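Local coordinates for autoinducer 2-binding protein LsrB (Clostridium saccharobutylicum DSM 13864, PDB 6DSP), which binds the quorum-sensing signal autoinducer-2 (AI-2) as a receptor of the LsrB family of bacterial solute-binding proteins, at residues K29-G32 with F36-A39; E201-V206 with D224-P229; E208-A213 with D218-N223; G230-A235 with N254-Y259; Q258-G263 with D340-Y345. All blocks are in the same frame, centred on the assembly; numbering follows the deposited sequence.

Contact 1: residues K29-G32 with F36-A39. With PAV ((2R,4S)-2-methyl-2,3,3,4-tetrahydroxytetrahydrofuran), chain C.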
# COMPACT_ATOMS: atom_id res chain seq x y z
N LYS A 29 -0.96 1.59 -9.11
CA LYS A 29 -1.47 2.95 -8.94
C LYS A 29 -0.76 3.93 -9.86
O LYS A 29 -1.39 4.90 -10.32
CB LYS A 29 -1.32 3.41 -7.48
CG LYS A 29 -2.25 2.75 -6.52
CD LYS A 29 -2.07 3.36 -5.11
CE LYS A 29 -2.92 2.70 -4.05
NZ LYS A 29 -2.55 3.26 -2.71
N LEU A 30 0.52 3.72 -10.11
CA LEU A 30 1.30 4.43 -11.11
C LEU A 30 2.55 3.62 -11.38
O LEU A 30 2.98 2.82 -10.52
CB LEU A 30 1.69 5.85 -10.63
CG LEU A 30 2.75 6.02 -9.54
CD1 LEU A 30 3.09 7.50 -9.36
CD2 LEU A 30 2.28 5.42 -8.20
N THR A 31 3.11 3.78 -12.58
CA THR A 31 4.40 3.17 -12.88
C THR A 31 5.53 4.07 -12.39
O THR A 31 5.32 5.23 -12.04
CB THR A 31 4.55 2.96 -14.38
OG1 THR A 31 4.40 4.21 -15.03
CG2 THR A 31 3.49 1.98 -14.89
N GLY A 32 6.74 3.52 -12.32
CA GLY A 32 7.89 4.36 -12.00
C GLY A 32 8.02 4.78 -10.54
O GLY A 32 8.74 5.73 -10.24
N PHE A 36 5.74 -0.27 -6.96
CA PHE A 36 5.03 -0.89 -8.07
C PHE A 36 5.99 -1.57 -9.03
O PHE A 36 5.68 -2.65 -9.55
CB PHE A 36 4.14 0.15 -8.74
CG PHE A 36 3.05 0.59 -7.82
CD1 PHE A 36 1.98 -0.27 -7.55
CD2 PHE A 36 3.10 1.78 -7.12
CE1 PHE A 36 1.00 0.04 -6.63
CE2 PHE A 36 2.09 2.09 -6.18
CZ PHE A 36 1.03 1.22 -5.97
N GLU A 37 7.17 -0.99 -9.23
CA GLU A 37 8.15 -1.65 -10.07
C GLU A 37 8.61 -2.95 -9.44
O GLU A 37 8.77 -3.96 -10.13
CB GLU A 37 9.31 -0.71 -10.34
CG GLU A 37 8.88 0.52 -11.17
CD GLU A 37 8.26 0.16 -12.54
OE1 GLU A 37 8.81 -0.73 -13.26
OE2 GLU A 37 7.21 0.76 -12.89
N SER A 38 8.84 -2.96 -8.12
CA SER A 38 9.24 -4.19 -7.44
C SER A 38 8.12 -5.21 -7.43
O SER A 38 8.36 -6.42 -7.58
CB SER A 38 9.72 -3.86 -6.04
OG SER A 38 11.03 -3.31 -6.08
N ALA A 39 6.86 -4.75 -7.31
CA ALA A 39 5.76 -5.70 -7.34
C ALA A 39 5.69 -6.36 -8.71
O ALA A 39 5.45 -7.57 -8.81
CB ALA A 39 4.46 -4.98 -7.01
O2 PAV C . 1.90 2.50 1.29
C2 PAV C . 1.96 1.98 -0.06
C1 PAV C . 3.22 1.11 -0.30
O5 PAV C . 2.24 3.22 -0.91
C5 PAV C . 1.78 2.95 -2.16
C4 PAV C . 0.99 1.63 -2.10
O4 PAV C . -0.23 1.75 -2.82
C3 PAV C . 0.82 1.45 -0.59
O3 PAV C . 0.73 0.09 -0.27
O13 PAV C . -0.30 2.17 -0.13
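K29 and F36 form one side of the AI-2 pocket, where the loop after strand 23-27 turns into helix 34-50. The lysine starts above the rim of the phenyl ring and passes down beside CZ. Its CB is 3.5 Å from F36 CZ, and its backbone N lies over one face of the ring. Beyond CG the lysine chain is fully extended (chi2 -176°), which carries NZ past the ring to the ligand. There K29 NZ donates to PAV O4 at 2.8 Å. The same hydroxyl O4 sits at the ring edge, near its plane, 3.4 Å from F36 CZ. NZ also makes a salt bridge with D167, another ligand-binding residue, so the ammonium group binds both a ligand hydroxyl and a carboxylate. L30 meets the ring at about a right angle, with its CD2 3.9 Å from F36 CD2. L30 O is buried here against F36 CB and has no polar partner in the model. Farther along the loop, G32 N makes an almost straight bond to E37 OE2 (2.9 Å, 176°). The N-H meets the anti side of this oxygen, 30° out of the carboxylate plane. Y56 OH binds OE2 too. Y56 belongs to the adjacent strand 53-56 and also touches T31 and F36, so this strand packs against both the loop and the first turn of helix 34-50.

Contact 2: residues E201-V206 with D224-P229. With PAV ((2R,4S)-2-methyl-2,3,3,4-tetrahydroxytetrahydrofuran), chain C.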
# COMPACT_ATOMS: atom_id res chain seq x y z
N GLU A 201 8.30 14.63 -6.78
CA GLU A 201 8.75 15.99 -6.49
C GLU A 201 7.80 16.70 -5.53
O GLU A 201 8.25 17.43 -4.63
CB GLU A 201 8.95 16.79 -7.79
CG GLU A 201 10.03 16.24 -8.77
CD GLU A 201 11.45 16.40 -8.27
OE1 GLU A 201 12.29 17.00 -8.97
OE2 GLU A 201 11.77 15.90 -7.19
N GLN A 202 6.49 16.47 -5.66
CA GLN A 202 5.56 17.10 -4.74
C GLN A 202 5.70 16.55 -3.32
O GLN A 202 5.46 17.29 -2.35
CB GLN A 202 4.11 16.96 -5.23
CG GLN A 202 3.24 17.84 -4.33
CD GLN A 202 1.83 18.05 -4.73
OE1 GLN A 202 1.18 17.15 -5.26
NE2 GLN A 202 1.31 19.27 -4.45
N ALA A 203 6.06 15.29 -3.17
CA ALA A 203 6.22 14.74 -1.82
C ALA A 203 7.37 15.42 -1.09
O ALA A 203 7.29 15.61 0.12
CB ALA A 203 6.48 13.25 -1.92
N ILE A 204 8.42 15.82 -1.82
CA ILE A 204 9.48 16.60 -1.19
C ILE A 204 8.96 17.96 -0.78
O ILE A 204 9.22 18.43 0.34
CB ILE A 204 10.69 16.75 -2.14
CG1 ILE A 204 11.20 15.38 -2.55
CG2 ILE A 204 11.77 17.62 -1.50
CD1 ILE A 204 12.20 15.43 -3.73
N SER A 205 8.25 18.64 -1.69
CA SER A 205 7.76 19.98 -1.41
C SER A 205 6.76 19.98 -0.25
O SER A 205 6.82 20.83 0.65
CB SER A 205 7.09 20.54 -2.66
OG SER A 205 6.68 21.87 -2.40
N VAL A 206 5.81 19.05 -0.26
CA VAL A 206 4.89 18.90 0.87
C VAL A 206 5.65 18.55 2.15
O VAL A 206 5.35 19.09 3.22
CB VAL A 206 3.80 17.87 0.52
CG1 VAL A 206 2.98 17.49 1.77
CG2 VAL A 206 2.90 18.42 -0.55
N ASP A 224 2.72 5.95 2.69
CA ASP A 224 2.69 5.97 1.23
C ASP A 224 4.13 5.91 0.74
O ASP A 224 5.01 6.59 1.27
CB ASP A 224 1.99 7.22 0.72
CG ASP A 224 2.16 7.38 -0.78
OD1 ASP A 224 1.50 6.62 -1.52
OD2 ASP A 224 2.99 8.22 -1.21
N SER A 225 4.35 5.12 -0.32
CA SER A 225 5.69 4.84 -0.84
C SER A 225 6.36 6.04 -1.52
O SER A 225 7.56 5.96 -1.80
CB SER A 225 5.68 3.65 -1.78
OG SER A 225 4.99 3.96 -2.96
N THR A 226 5.62 7.10 -1.81
CA THR A 226 6.17 8.35 -2.32
C THR A 226 6.35 9.36 -1.19
O THR A 226 7.39 10.01 -1.08
CB THR A 226 5.26 8.96 -3.41
OG1 THR A 226 4.93 7.98 -4.39
CG2 THR A 226 5.97 10.08 -4.11
N ALA A 227 5.34 9.47 -0.32
CA ALA A 227 5.46 10.41 0.80
C ALA A 227 6.64 10.10 1.69
O ALA A 227 7.30 11.02 2.19
CB ALA A 227 4.19 10.37 1.63
N LEU A 228 6.93 8.81 1.94
CA LEU A 228 8.02 8.49 2.87
C LEU A 228 9.38 8.94 2.35
O LEU A 228 10.07 9.69 3.07
CB LEU A 228 7.98 7.00 3.23
CG LEU A 228 9.15 6.60 4.15
CD1 LEU A 228 9.18 7.42 5.47
CD2 LEU A 228 9.09 5.11 4.48
N PRO A 229 9.83 8.57 1.15
CA PRO A 229 11.13 9.10 0.68
C PRO A 229 11.09 10.59 0.45
O PRO A 229 12.09 11.27 0.69
CB PRO A 229 11.41 8.30 -0.60
CG PRO A 229 10.02 7.78 -1.05
CD PRO A 229 9.29 7.51 0.26
O2 PAV C . 1.90 2.50 1.29
C2 PAV C . 1.96 1.98 -0.06
C1 PAV C . 3.22 1.11 -0.30
O5 PAV C . 2.24 3.22 -0.91
C5 PAV C . 1.78 2.95 -2.16
C4 PAV C . 0.99 1.63 -2.10
O4 PAV C . -0.23 1.75 -2.82
C3 PAV C . 0.82 1.45 -0.59
O3 PAV C . 0.73 0.09 -0.27
O13 PAV C . -0.30 2.17 -0.13
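Helix 200-213 comes close to the start of helix 227-237 at A203 and A227, whose CA atoms are 5.1 Å apart. A separation this short needs small side chains, and alanines stand at both positions. A203 CB points at the other segment and does nearly all the touching on its side. It lies 3.5 Å from T226 O and 3.9 Å from T226 CG2. The threonine methyl reaches it because CG2 is anti to the backbone N, while OG1 turns beside that N. A203 CB also packs on A227 CA. No hydrogen bond joins the two segments; the alanine methyl packs on a backbone carbonyl and a methyl, in a buried place.

In this periplasmic-binding-protein fold, segment 224-229 follows strand 219-222 of a four-stranded parallel sheet and leads into the next helix. The pocket for AI-2 lies at this turn. S225 N donates to PAV O5 (2.9 Å, 150°). Just before it, D224 caps the start of the helix. D224 OD2 takes T226 N at 2.9 Å and A227 N at 2.8 Å. The first donor comes from above the carboxylate plane, the second on the anti side and only 19° out of the plane. Two donors on one oxygen hold the carboxylate in a fixed rotation. The helix start would probably also stabilise its negative charge. The second oxygen, OD1, accepts from Q168 NE2, a residue that also hydrogen-bonds the ligand. S225 OG is bound by N33, in the loop before helix 34-50.

Contact 3: residues E208-A213 with D218-N223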
# COMPACT_ATOMS: atom_id res chain seq x y z
N GLU A 208 8.56 19.48 2.97
CA GLU A 208 9.15 20.73 3.43
C GLU A 208 8.10 21.65 4.04
O GLU A 208 8.36 22.31 5.06
CB GLU A 208 9.84 21.44 2.25
CG GLU A 208 11.05 20.67 1.79
CD GLU A 208 11.65 21.17 0.50
OE1 GLU A 208 10.91 21.74 -0.35
OE2 GLU A 208 12.86 20.96 0.34
N SER A 209 6.90 21.68 3.45
CA SER A 209 5.80 22.46 4.02
C SER A 209 5.45 22.01 5.43
O SER A 209 5.18 22.84 6.31
CB SER A 209 4.55 22.34 3.12
OG SER A 209 4.71 22.94 1.83
N ILE A 210 5.41 20.70 5.67
CA ILE A 210 5.11 20.23 7.02
C ILE A 210 6.15 20.71 8.01
O ILE A 210 5.82 21.21 9.09
CB ILE A 210 5.01 18.70 7.04
CG1 ILE A 210 3.91 18.20 6.11
CG2 ILE A 210 4.83 18.20 8.48
CD1 ILE A 210 3.86 16.68 6.02
N LEU A 211 7.44 20.59 7.64
CA LEU A 211 8.50 20.96 8.56
C LEU A 211 8.58 22.47 8.75
O LEU A 211 9.02 22.93 9.82
CB LEU A 211 9.82 20.38 8.06
CG LEU A 211 9.94 18.85 8.13
CD1 LEU A 211 11.13 18.34 7.33
CD2 LEU A 211 10.03 18.42 9.61
N SER A 212 8.16 23.26 7.76
CA SER A 212 8.16 24.71 7.89
C SER A 212 6.99 25.20 8.75
O SER A 212 7.13 26.12 9.57
CB SER A 212 8.10 25.35 6.50
OG SER A 212 9.22 24.99 5.70
N ALA A 213 5.80 24.62 8.55
CA ALA A 213 4.59 25.07 9.23
C ALA A 213 4.46 24.46 10.62
O ALA A 213 3.71 25.01 11.44
CB ALA A 213 3.36 24.70 8.39
N ASP A 218 7.01 16.24 16.15
CA ASP A 218 7.82 15.13 16.64
C ASP A 218 7.81 13.92 15.72
O ASP A 218 8.81 13.19 15.64
CB ASP A 218 7.29 14.64 18.01
CG ASP A 218 7.55 15.64 19.12
OD1 ASP A 218 8.74 15.97 19.35
OD2 ASP A 218 6.56 16.09 19.73
N LEU A 219 6.70 13.68 15.04
CA LEU A 219 6.49 12.44 14.30
C LEU A 219 5.70 12.74 13.04
O LEU A 219 4.64 13.39 13.11
CB LEU A 219 5.68 11.46 15.19
CG LEU A 219 5.14 10.21 14.52
CD1 LEU A 219 6.29 9.31 14.03
CD2 LEU A 219 4.19 9.49 15.47
N ILE A 220 6.17 12.23 11.90
CA ILE A 220 5.40 12.33 10.65
C ILE A 220 5.21 10.92 10.14
O ILE A 220 6.19 10.22 9.86
CB ILE A 220 6.12 13.19 9.58
CG1 ILE A 220 6.54 14.55 10.18
CG2 ILE A 220 5.16 13.37 8.35
CD1 ILE A 220 7.40 15.38 9.24
N ILE A 221 3.94 10.48 10.07
CA ILE A 221 3.62 9.12 9.65
C ILE A 221 3.33 9.17 8.15
O ILE A 221 2.32 9.74 7.74
CB ILE A 221 2.41 8.55 10.41
CG1 ILE A 221 2.64 8.59 11.95
CG2 ILE A 221 2.15 7.12 9.95
CD1 ILE A 221 1.38 8.23 12.73
N CYS A 222 4.21 8.56 7.36
CA CYS A 222 4.16 8.65 5.90
C CYS A 222 3.73 7.30 5.32
O CYS A 222 4.57 6.55 4.80
CB CYS A 222 5.54 9.04 5.38
SG CYS A 222 6.04 10.67 5.99
N ASN A 223 2.42 7.00 5.40
CA ASN A 223 1.87 5.72 4.95
C ASN A 223 1.65 5.66 3.44
O ASN A 223 0.56 5.35 2.97
CB ASN A 223 0.57 5.40 5.70
CG ASN A 223 -0.43 6.56 5.69
OD1 ASN A 223 -0.07 7.72 5.94
ND2 ASN A 223 -1.70 6.25 5.47
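Beside I210 and L211, which carry the contact, E208 O accepts two bonds from S212 at the end of helix 200-213. S212 N gives the usual helical bond, and S212 OG adds a second one of 2.9 Å. The hydroxyl comes from above the carbonyl plane, 42° out of it, so the serine side chain folds back on its own helix.

The contact itself is wholly apolar. I220 faces the helix from strand 219-222. Its CG1 is turned beside the backbone N, and the chain then runs on extended (chi2 173°), so that CD1 is the atom that arrives. I220 CD1 meets I210 CG2 at 3.9 Å and L211 CD2 at 4.0 Å. This one methyl touches two successive helix residues. The I210 and I220 side chains lie alongside each other, pointing opposite ways. L211 comes from a backbone position that does not face the strand, and it is the end of its side chain that leans in.

This helix and strand belong to a beta-alpha-beta crossover in the parallel sheet. The chain leaves strand 187-195, passes through helix 200-213 and returns in strand 219-222, with strand 155-160 between the two. Helix 227-237 packs alongside: its Q231 touches I210, I220 and C222. Just before strand 219-222, D218 makes a salt bridge with R145. Just after it, N223 touches the ligand, while the side chain of I220 is about 13 Å from it.

Contact 4: residues G230-A235 with N254-Y259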
# COMPACT_ATOMS: atom_id res chain seq x y z
N GLY A 230 9.94 11.15 0.05
CA GLY A 230 9.89 12.59 -0.10
C GLY A 230 10.05 13.31 1.22
O GLY A 230 10.72 14.35 1.30
N GLN A 231 9.43 12.77 2.28
CA GLN A 231 9.55 13.39 3.60
C GLN A 231 10.97 13.27 4.13
O GLN A 231 11.49 14.19 4.76
CB GLN A 231 8.59 12.70 4.55
CG GLN A 231 8.49 13.43 5.91
CD GLN A 231 7.91 14.81 5.72
OE1 GLN A 231 6.72 14.94 5.39
NE2 GLN A 231 8.71 15.86 5.97
N ALA A 232 11.61 12.12 3.89
CA ALA A 232 13.01 11.98 4.29
C ALA A 232 13.88 12.99 3.55
O ALA A 232 14.75 13.65 4.14
CB ALA A 232 13.49 10.56 4.05
N GLN A 233 13.65 13.14 2.24
CA GLN A 233 14.42 14.13 1.48
C GLN A 233 14.18 15.54 2.01
O GLN A 233 15.11 16.35 2.13
CB GLN A 233 14.03 14.04 0.01
CG GLN A 233 14.84 14.99 -0.85
CD GLN A 233 16.30 14.60 -0.95
OE1 GLN A 233 16.61 13.40 -1.12
NE2 GLN A 233 17.20 15.57 -0.85
N ALA A 234 12.93 15.85 2.36
CA ALA A 234 12.63 17.16 2.92
C ALA A 234 13.39 17.40 4.21
O ALA A 234 13.93 18.50 4.45
CB ALA A 234 11.13 17.29 3.18
N ALA A 235 13.46 16.38 5.07
CA ALA A 235 14.19 16.51 6.32
C ALA A 235 15.66 16.74 6.04
O ALA A 235 16.29 17.62 6.63
CB ALA A 235 13.97 15.25 7.16
N ASN A 254 14.90 -0.79 -0.78
CA ASN A 254 15.98 -0.19 -1.56
C ASN A 254 15.80 1.33 -1.67
O ASN A 254 16.80 2.06 -1.69
CB ASN A 254 16.08 -0.80 -2.96
CG ASN A 254 16.70 -2.19 -2.96
OD1 ASN A 254 17.07 -2.74 -1.93
ND2 ASN A 254 16.80 -2.78 -4.16
N SER A 255 14.55 1.81 -1.74
CA SER A 255 14.33 3.24 -1.92
C SER A 255 14.71 4.04 -0.68
O SER A 255 14.85 5.27 -0.78
CB SER A 255 12.88 3.53 -2.32
OG SER A 255 12.01 3.32 -1.23
N MET A 256 14.87 3.39 0.48
CA MET A 256 15.13 4.10 1.73
C MET A 256 16.51 3.84 2.30
O MET A 256 16.86 4.48 3.30
CB MET A 256 14.10 3.74 2.81
CG MET A 256 12.65 4.03 2.42
SD MET A 256 12.36 5.79 2.06
CE MET A 256 12.77 6.53 3.67
N LYS A 257 17.29 2.92 1.73
CA LYS A 257 18.55 2.54 2.37
C LYS A 257 19.47 3.73 2.55
O LYS A 257 20.11 3.88 3.60
CB LYS A 257 19.24 1.44 1.59
CG LYS A 257 18.57 0.08 1.74
CD LYS A 257 19.24 -0.91 0.84
CE LYS A 257 18.56 -2.27 0.89
NZ LYS A 257 19.18 -3.20 -0.10
N GLN A 258 19.59 4.59 1.53
CA GLN A 258 20.52 5.70 1.64
C GLN A 258 20.09 6.68 2.72
O GLN A 258 20.92 7.17 3.49
CB GLN A 258 20.70 6.42 0.29
CG GLN A 258 21.87 7.39 0.33
CD GLN A 258 23.17 6.65 0.57
OE1 GLN A 258 23.84 6.83 1.60
NE2 GLN A 258 23.54 5.80 -0.39
N TYR A 259 18.79 6.98 2.80
CA TYR A 259 18.30 7.84 3.87
C TYR A 259 18.61 7.25 5.23
O TYR A 259 18.95 7.97 6.18
CB TYR A 259 16.78 8.06 3.76
CG TYR A 259 16.37 8.88 2.54
CD1 TYR A 259 16.87 10.17 2.35
CD2 TYR A 259 15.50 8.35 1.56
CE1 TYR A 259 16.53 10.91 1.22
CE2 TYR A 259 15.13 9.09 0.43
CZ TYR A 259 15.66 10.37 0.27
OH TYR A 259 15.31 11.06 -0.86
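Y259 lies against A232 and Q233, joining the short helix 257-261 to helix 227-237 of the periplasmic-binding-protein fold. Strand 246-249 comes between the two helices in the chain. The tight part is at A232. Its CB sits over one face of the Y259 ring, 3.8 Å from the ring centroid and 16° off the normal, a CH-pi contact. The nearest ring atom is Y259 CG, 3.7 Å from A232 CB, so the methyl stands toward the inner end of the ring. M256 bends at both chi2 and chi3 and brings its CE to 4.1 Å from the same A232 CB. The alanine methyl is thus met by a ring and by a thioether end. M256 also touches L228 and P229 of helix 227-237, so this side is buried.

The outer side is polar and partly exposed. Y259 OH donates to Q233 OE1 at 2.7 Å. The bend of the glutamine at chi2 (69°) swings OE1 across to the tyrosine hydroxyl. The amide plane is 66° from the ring plane, and the two side chains cross at about a right angle. Q233 NE2 binds N237 OD1 one turn on, which helps to fix the amide orientation. Q233 OE1 lies at the edge of the Y259 ring, in its plane, and takes the OH on a lone pair in its own carbonyl plane.

Contact 5: residues Q258-G263 with D340-Y345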
# COMPACT_ATOMS: atom_id res chain seq x y z
N GLN A 258 19.59 4.59 1.53
CA GLN A 258 20.52 5.70 1.64
C GLN A 258 20.09 6.68 2.72
O GLN A 258 20.92 7.17 3.49
CB GLN A 258 20.70 6.42 0.29
CG GLN A 258 21.87 7.39 0.33
CD GLN A 258 23.17 6.65 0.57
OE1 GLN A 258 23.84 6.83 1.60
NE2 GLN A 258 23.54 5.80 -0.39
N TYR A 259 18.79 6.98 2.80
CA TYR A 259 18.30 7.84 3.87
C TYR A 259 18.61 7.25 5.23
O TYR A 259 18.95 7.97 6.18
CB TYR A 259 16.78 8.06 3.76
CG TYR A 259 16.37 8.88 2.54
CD1 TYR A 259 16.87 10.17 2.35
CD2 TYR A 259 15.50 8.35 1.56
CE1 TYR A 259 16.53 10.91 1.22
CE2 TYR A 259 15.13 9.09 0.43
CZ TYR A 259 15.66 10.37 0.27
OH TYR A 259 15.31 11.06 -0.86
N CYS A 260 18.48 5.93 5.36
CA CYS A 260 18.76 5.30 6.64
C CYS A 260 20.26 5.33 6.95
O CYS A 260 20.67 5.67 8.08
CB CYS A 260 18.15 3.89 6.63
SG CYS A 260 18.28 3.05 8.22
N ASN A 261 21.09 5.05 5.94
CA ASN A 261 22.55 5.11 6.13
C ASN A 261 23.01 6.53 6.46
O ASN A 261 24.00 6.71 7.18
CB ASN A 261 23.28 4.61 4.88
CG ASN A 261 23.25 3.10 4.77
OD1 ASN A 261 23.32 2.40 5.78
ND2 ASN A 261 23.18 2.59 3.55
N ASP A 262 22.30 7.54 5.96
CA ASP A 262 22.64 8.93 6.24
C ASP A 262 22.02 9.43 7.53
O ASP A 262 22.14 10.63 7.84
CB ASP A 262 22.19 9.83 5.08
CG ASP A 262 23.03 9.63 3.84
OD1 ASP A 262 24.10 9.01 3.98
OD2 ASP A 262 22.63 10.08 2.74
N GLY A 263 21.34 8.56 8.28
CA GLY A 263 20.81 8.91 9.59
C GLY A 263 19.56 9.74 9.55
O GLY A 263 19.21 10.37 10.56
N ASP A 340 19.75 -2.42 10.79
CA ASP A 340 20.28 -3.72 11.18
C ASP A 340 19.81 -4.86 10.29
O ASP A 340 20.46 -5.91 10.25
CB ASP A 340 19.91 -4.02 12.63
CG ASP A 340 20.60 -3.11 13.60
OD1 ASP A 340 21.69 -2.60 13.25
OD2 ASP A 340 20.05 -2.92 14.71
N ASN A 341 18.68 -4.71 9.57
CA ASN A 341 18.24 -5.76 8.66
C ASN A 341 17.99 -5.30 7.23
O ASN A 341 17.74 -6.17 6.38
CB ASN A 341 16.99 -6.47 9.19
CG ASN A 341 15.76 -5.55 9.23
OD1 ASN A 341 15.89 -4.34 9.06
ND2 ASN A 341 14.56 -6.12 9.40
N MET A 342 18.04 -3.99 6.93
CA MET A 342 17.61 -3.55 5.60
C MET A 342 18.47 -4.16 4.50
O MET A 342 17.99 -4.35 3.37
CB MET A 342 17.63 -2.02 5.51
CG MET A 342 19.03 -1.43 5.57
SD MET A 342 18.93 0.35 5.71
CE MET A 342 20.65 0.80 5.41
N ASN A 343 19.72 -4.47 4.79
CA ASN A 343 20.61 -5.00 3.76
C ASN A 343 20.36 -6.47 3.48
O ASN A 343 20.99 -7.03 2.57
CB ASN A 343 22.07 -4.72 4.12
CG ASN A 343 22.37 -3.24 4.15
OD1 ASN A 343 22.01 -2.52 3.22
ND2 ASN A 343 22.98 -2.78 5.23
N ASN A 344 19.45 -7.09 4.22
CA ASN A 344 19.03 -8.45 3.90
C ASN A 344 18.03 -8.49 2.76
O ASN A 344 17.64 -9.59 2.34
CB ASN A 344 18.43 -9.13 5.14
CG ASN A 344 19.41 -9.24 6.28
OD1 ASN A 344 20.62 -9.21 6.07
ND2 ASN A 344 18.90 -9.40 7.49
N TYR A 345 17.58 -7.34 2.27
CA TYR A 345 16.53 -7.28 1.28
C TYR A 345 17.04 -6.58 0.03
O TYR A 345 17.94 -5.73 0.11
CB TYR A 345 15.31 -6.52 1.85
CG TYR A 345 14.76 -7.17 3.09
CD1 TYR A 345 15.27 -6.88 4.34
CD2 TYR A 345 13.75 -8.12 3.00
CE1 TYR A 345 14.79 -7.52 5.46
CE2 TYR A 345 13.26 -8.74 4.12
CZ TYR A 345 13.79 -8.46 5.35
OH TYR A 345 13.29 -9.09 6.47
O HOH W 1 23.08 -0.09 2.49
O HOH W 2 24.14 -0.15 5.93
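The apolar part of the contact is M342 laid against C260. M342 SD is 3.7 Å from C260 CB and equally far from C260 SG. CG of M342 lies between its backbone N and carbonyl carbon (chi1 68°). From there the chain runs straight out, so SD and CE reach helix 257-261. W268 of strand 268-270 touches both C260 and M342 and extends the buried patch.

One mixed contact lies at the exposed edge. M342 CE is 3.1 Å from N261 OD1, a close approach of a methyl to an amide oxygen. Helix 257-261 closes just beyond, in a Schellman motif at G263.

The polar part runs through water. One water accepts from N261 ND2 at 2.9 Å and donates to N343 OD1 at 2.8 Å. A second accepts from N343 ND2 and donates to N261 OD1 at 2.7 Å. The two amides and two waters form a closed ring of hydrogen bonds.

No direct hydrogen bond joins the segments. The C-terminal loop after strand 335-337 is therefore held here by sulfur packing inside and by bridging water on the exposed side.

Contacts 2 and 3 are buried and have no hydrogen bond across their segments; contact 3 is purely apolar. Both use helix 200-213, and they touch where L228 meets C222. Contact 4 shares helix 227-237 with contact 2, and Q231 brings it against contact 3. It is only partly buried and adds a direct side-chain hydrogen bond. Contact 5 shares Q258 and Y259 with contact 4; it has a buried sulfur patch but an exposed side bridged by water. Contact 1 touches none of the others. It is partly buried and, like contact 4, has a direct hydrogen bond across its segments. Contacts 1 and 2 reach the same ligand, through a lysine ammonium and a backbone N-H respectively.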